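Local structure of D-isomer specific 2-hydroxyacid dehydrogenase family protein (Desulfovibrio vulgaris, 5TX7) at residues P21-L25 and G26-V30; A225-R228 and P229-L233. The protein probably catalyses the NAD-dependent interconversion of 2-hydroxyacids and 2-oxoacids, as a member of the D-isomer specific 2-hydroxyacid dehydrogenase family. All coordinates share one frame; numbering follows the deposited sequence.

Interaction 1 of 2, residues P21-L25 and G26-V30; sequences PIEEL and GELVV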
loop_
_atom_site.group_PDB
_atom_site.type_symbol
_atom_site.label_atom_id
_atom_site.label_comp_id
_atom_site.label_asym_id
_atom_site.label_seq_id
_atom_site.Cartn_x
_atom_site.Cartn_y
_atom_site.Cartn_z
ATOM N N PRO A 21 -8.850 28.999 8.649
ATOM C CA PRO A 21 -7.608 29.792 8.598
ATOM C C PRO A 21 -7.646 30.965 7.619
ATOM O O PRO A 21 -7.039 31.993 7.891
ATOM C CB PRO A 21 -6.548 28.766 8.172
ATOM C CG PRO A 21 -7.101 27.453 8.616
ATOM C CD PRO A 21 -8.589 27.567 8.425
ATOM N N ILE A 22 -8.356 30.809 6.500
ATOM C CA ILE A 22 -8.557 31.888 5.527
ATOM C C ILE A 22 -9.632 32.880 6.034
ATOM O O ILE A 22 -9.480 34.081 5.877
ATOM C CB ILE A 22 -8.997 31.362 4.141
ATOM C CG1 ILE A 22 -8.093 30.223 3.628
ATOM C CG2 ILE A 22 -9.040 32.493 3.117
ATOM C CD1 ILE A 22 -6.689 30.599 3.252
ATOM N N GLU A 23 -10.708 32.377 6.627
ATOM C CA GLU A 23 -11.797 33.221 7.145
ATOM C C GLU A 23 -11.384 34.197 8.250
ATOM O O GLU A 23 -12.001 35.242 8.394
ATOM C CB GLU A 23 -12.977 32.375 7.614
ATOM C CG GLU A 23 -13.712 31.710 6.463
ATOM C CD GLU A 23 -14.676 30.597 6.881
ATOM O OE1 GLU A 23 -14.405 29.842 7.862
ATOM O OE2 GLU A 23 -15.650 30.417 6.134
ATOM N N GLU A 24 -10.336 33.865 9.004
ATOM C CA GLU A 24 -9.741 34.793 9.983
ATOM C C GLU A 24 -9.161 36.074 9.370
ATOM O O GLU A 24 -9.000 37.055 10.078
ATOM C CB GLU A 24 -8.621 34.108 10.785
ATOM C CG GLU A 24 -9.065 33.357 12.025
ATOM C CD GLU A 24 -8.089 32.254 12.438
ATOM O OE1 GLU A 24 -6.849 32.448 12.269
ATOM O OE2 GLU A 24 -8.575 31.193 12.930
ATOM N N LEU A 25 -8.833 36.056 8.077
ATOM C CA LEU A 25 -8.036 37.106 7.423
ATOM C C LEU A 25 -8.835 38.035 6.505
ATOM O O LEU A 25 -8.259 38.907 5.851
ATOM C CB LEU A 25 -6.942 36.437 6.582
ATOM C CG LEU A 25 -6.063 35.406 7.274
ATOM C CD1 LEU A 25 -5.147 34.746 6.270
ATOM C CD2 LEU A 25 -5.248 36.064 8.367
ATOM N N GLY A 26 -10.146 37.832 6.423
ATOM C CA GLY A 26 -10.985 38.617 5.540
ATOM C C GLY A 26 -12.336 37.984 5.329
ATOM O O GLY A 26 -12.699 37.033 6.001
ATOM N N GLU A 27 -13.078 38.541 4.388
ATOM C CA GLU A 27 -14.382 38.034 3.996
ATOM C C GLU A 27 -14.157 37.087 2.842
ATOM O O GLU A 27 -13.684 37.508 1.793
ATOM C CB GLU A 27 -15.331 39.175 3.596
ATOM C CG GLU A 27 -16.039 39.836 4.772
ATOM C CD GLU A 27 -16.639 38.817 5.749
ATOM O OE1 GLU A 27 -17.452 37.973 5.296
ATOM O OE2 GLU A 27 -16.275 38.831 6.956
ATOM N N LEU A 28 -14.487 35.817 3.037
ATOM C CA LEU A 28 -14.250 34.790 2.025
ATOM C C LEU A 28 -15.521 34.399 1.297
ATOM O O LEU A 28 -16.568 34.262 1.920
ATOM C CB LEU A 28 -13.669 33.544 2.679
ATOM C CG LEU A 28 -13.322 32.348 1.798
ATOM C CD1 LEU A 28 -12.250 32.692 0.793
ATOM C CD2 LEU A 28 -12.840 31.243 2.696
ATOM N N VAL A 29 -15.415 34.230 -0.018
ATOM C CA VAL A 29 -16.452 33.584 -0.812
ATOM C C VAL A 29 -15.795 32.397 -1.511
ATOM O O VAL A 29 -14.724 32.555 -2.104
ATOM C CB VAL A 29 -17.071 34.539 -1.837
ATOM C CG1 VAL A 29 -18.158 33.841 -2.616
ATOM C CG2 VAL A 29 -17.694 35.725 -1.140
ATOM N N VAL A 30 -16.406 31.216 -1.417
ATOM C CA VAL A 30 -15.850 30.006 -2.014
ATOM C C VAL A 30 -16.785 29.472 -3.081
ATOM O O VAL A 30 -17.863 29.004 -2.769
ATOM C CB VAL A 30 -15.629 28.902 -0.963
ATOM C CG1 VAL A 30 -14.997 27.670 -1.619
ATOM C CG2 VAL A 30 -14.766 29.409 0.193
#
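L28 on the strand packs against I22 and the aliphatic CG of E23, both on the preceding helix. The two methyls of L28 divide the work. CD1 reaches the CG2 methyl of I22 at 4.0 Å. CD2 lies 3.9 Å from CG of E23 and also 4.0 Å from CG2 of I22. L28 therefore sits against the branch methyl of I22 and the aliphatic part of the glutamate. The side chain of L28 crosses that of E23 at about a right angle. L28 gets there because its CG is anti to the backbone N, chi1 -179°, while its bond from CA to CB already points toward 21-25. I22 offers CG2; its longer branch, CG1 and CD1, leads away from 26-30.

The backbone contacts lie around the turn. The N of L25 donates to the O of I22 at 3.0 Å, a bond within 21-25. No hydrogen bond joins 21-25 to 26-30. The amide N of G26 stays 3.8 Å from the O of I22. G26 is the first residue to leave helical angles, with a positive phi of 164°, and the strand follows at E27.

Helix 20-23 and strand 27-30 belong to a beta-alpha-beta unit that starts with strand 3-6. Strand 27-30 is the outermost strand on its side of the five-stranded parallel sheet and bonds to strand 3-6 through E27 and V29. I22 and L28 both touch I4 of that strand. On the helix side, I22 packs on M299 and I306 of helix 292-310.

Interaction 2 of 2, residues A225-R228 and P229-L233; sequences ASMR and PGSYL
M227 meets S231 through its terminal methyl, with CE 3.6 Å from CB of S231. The methionine chain runs out extended and then bends at its last torsion, chi3 84°, which turns CE toward S231. M227 also packs on F199 of helix 195-201 and V205 of strand 204-207.

R228 comes next and works mainly through its backbone. Its carbonyl O receives two donors from S231. The hydroxyl OG of S231 donates to it at 2.7 Å. The C=O...OG angle is 133°, and the donor is tilted 28° from the carbonyl plane. The backbone N of S231 adds a weak, long bond to the same O at 3.4 Å. The serine hydroxyl thus supplements the weak closing bond of the turn. OG lies beside its own backbone N, and the bond from CA to CB of S231 points toward 225-228, which brings OG to the carbonyl. The guanidinium of R228 has partners outside the turn. NE forms a salt bridge with D203, and NH2 makes a weak hydrogen bond to the O of S201.

P229 and G230 occupy the two middle positions of the turn. G230 has a positive phi, a conformation that by its geometry calls for glycine.

This is a type II beta turn from R228 to S231, with proline then glycine at its corners. It leads from the loop after helix 221-225 into strand 231-235, an inner strand of the parallel sheet of the Rossmann-type NAD-binding domain.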
loop_
_atom_site.group_PDB
_atom_site.type_symbol
_atom_site.label_atom_id
_atom_site.label_comp_id
_atom_site.label_asym_id
_atom_site.label_seq_id
_atom_site.Cartn_x
_atom_site.Cartn_y
_atom_site.Cartn_z
ATOM N N ALA A 225 12.836 -0.890 -23.729
ATOM C CA ALA A 225 13.554 -2.066 -24.249
ATOM C C ALA A 225 14.765 -2.459 -23.399
ATOM O O ALA A 225 15.142 -3.625 -23.365
ATOM C CB ALA A 225 14.001 -1.812 -25.670
ATOM N N SER A 226 15.383 -1.487 -22.733
ATOM C CA SER A 226 16.521 -1.748 -21.848
ATOM C C SER A 226 16.137 -2.395 -20.515
ATOM O O SER A 226 16.997 -2.920 -19.824
ATOM C CB SER A 226 17.328 -0.451 -21.604
ATOM O OG SER A 226 16.777 0.336 -20.574
ATOM N N MET A 227 14.867 -2.334 -20.141
ATOM C CA MET A 227 14.440 -2.807 -18.815
ATOM C C MET A 227 14.334 -4.319 -18.806
ATOM O O MET A 227 14.125 -4.944 -19.854
ATOM C CB MET A 227 13.092 -2.218 -18.422
ATOM C CG MET A 227 13.124 -0.715 -18.185
ATOM S SD MET A 227 11.551 -0.074 -17.597
ATOM C CE MET A 227 11.806 -0.446 -15.859
ATOM N N ARG A 228 14.492 -4.902 -17.630
ATOM C CA ARG A 228 14.275 -6.318 -17.437
ATOM C C ARG A 228 12.791 -6.643 -17.607
ATOM O O ARG A 228 11.934 -5.871 -17.151
ATOM C CB ARG A 228 14.725 -6.746 -16.053
ATOM C CG ARG A 228 16.215 -6.712 -15.883
ATOM C CD ARG A 228 16.606 -7.586 -14.705
ATOM N NE ARG A 228 16.608 -6.831 -13.458
ATOM C CZ ARG A 228 17.579 -6.006 -13.067
ATOM N NH1 ARG A 228 18.669 -5.793 -13.815
ATOM N NH2 ARG A 228 17.462 -5.381 -11.900
ATOM N N PRO A 229 12.482 -7.790 -18.245
ATOM C CA PRO A 229 11.084 -8.170 -18.349
ATOM C C PRO A 229 10.492 -8.450 -16.977
ATOM O O PRO A 229 11.195 -8.967 -16.100
ATOM C CB PRO A 229 11.122 -9.420 -19.213
ATOM C CG PRO A 229 12.452 -9.984 -18.971
ATOM C CD PRO A 229 13.361 -8.829 -18.778
ATOM N N GLY A 230 9.232 -8.074 -16.790
ATOM C CA GLY A 230 8.601 -8.162 -15.489
ATOM C C GLY A 230 8.730 -6.921 -14.617
ATOM O O GLY A 230 8.376 -6.967 -13.424
ATOM N N SER A 231 9.187 -5.805 -15.180
ATOM C CA SER A 231 9.388 -4.574 -14.389
ATOM C C SER A 231 8.120 -3.733 -14.263
ATOM O O SER A 231 7.109 -3.972 -14.953
ATOM C CB SER A 231 10.519 -3.735 -14.988
ATOM O OG SER A 231 11.763 -4.441 -14.886
ATOM N N TYR A 232 8.166 -2.775 -13.336
ATOM C CA TYR A 232 7.022 -1.908 -13.034
ATOM C C TYR A 232 7.373 -0.445 -13.275
ATOM O O TYR A 232 8.486 -0.021 -12.958
ATOM C CB TYR A 232 6.562 -2.098 -11.589
ATOM C CG TYR A 232 5.989 -3.462 -11.295
ATOM C CD1 TYR A 232 4.652 -3.758 -11.576
ATOM C CD2 TYR A 232 6.787 -4.483 -10.767
ATOM C CE1 TYR A 232 4.110 -5.011 -11.296
ATOM C CE2 TYR A 232 6.264 -5.742 -10.505
ATOM C CZ TYR A 232 4.930 -6.015 -10.782
ATOM O OH TYR A 232 4.412 -7.278 -10.510
ATOM N N LEU A 233 6.417 0.320 -13.829
ATOM C CA LEU A 233 6.535 1.783 -13.998
ATOM C C LEU A 233 5.450 2.518 -13.206
ATOM O O LEU A 233 4.278 2.145 -13.251
ATOM C CB LEU A 233 6.394 2.139 -15.476
ATOM C CG LEU A 233 6.474 3.627 -15.830
ATOM C CD1 LEU A 233 7.833 4.218 -15.483
ATOM C CD2 LEU A 233 6.135 3.825 -17.287
#

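Interaction 1 and interaction 2 are separate local contacts on opposite sides of the chain's centre. Their centres are 50 Å apart and their nearest atoms about 34 Å apart, so they do not touch. Both lie where the chain passes from a helix, through a short loop or turn, into a strand of a parallel sheet, but in different sheets. Interaction 1 feeds an outermost strand of the five-stranded sheet, and interaction 2 an inner strand of the seven-stranded one. One turns at G26 without a cross-segment hydrogen bond; the other is closed by bonds to a carbonyl. The side chain of Y232, in interaction 2, is about 14 Å from a bound PEG molecule, too far to touch it.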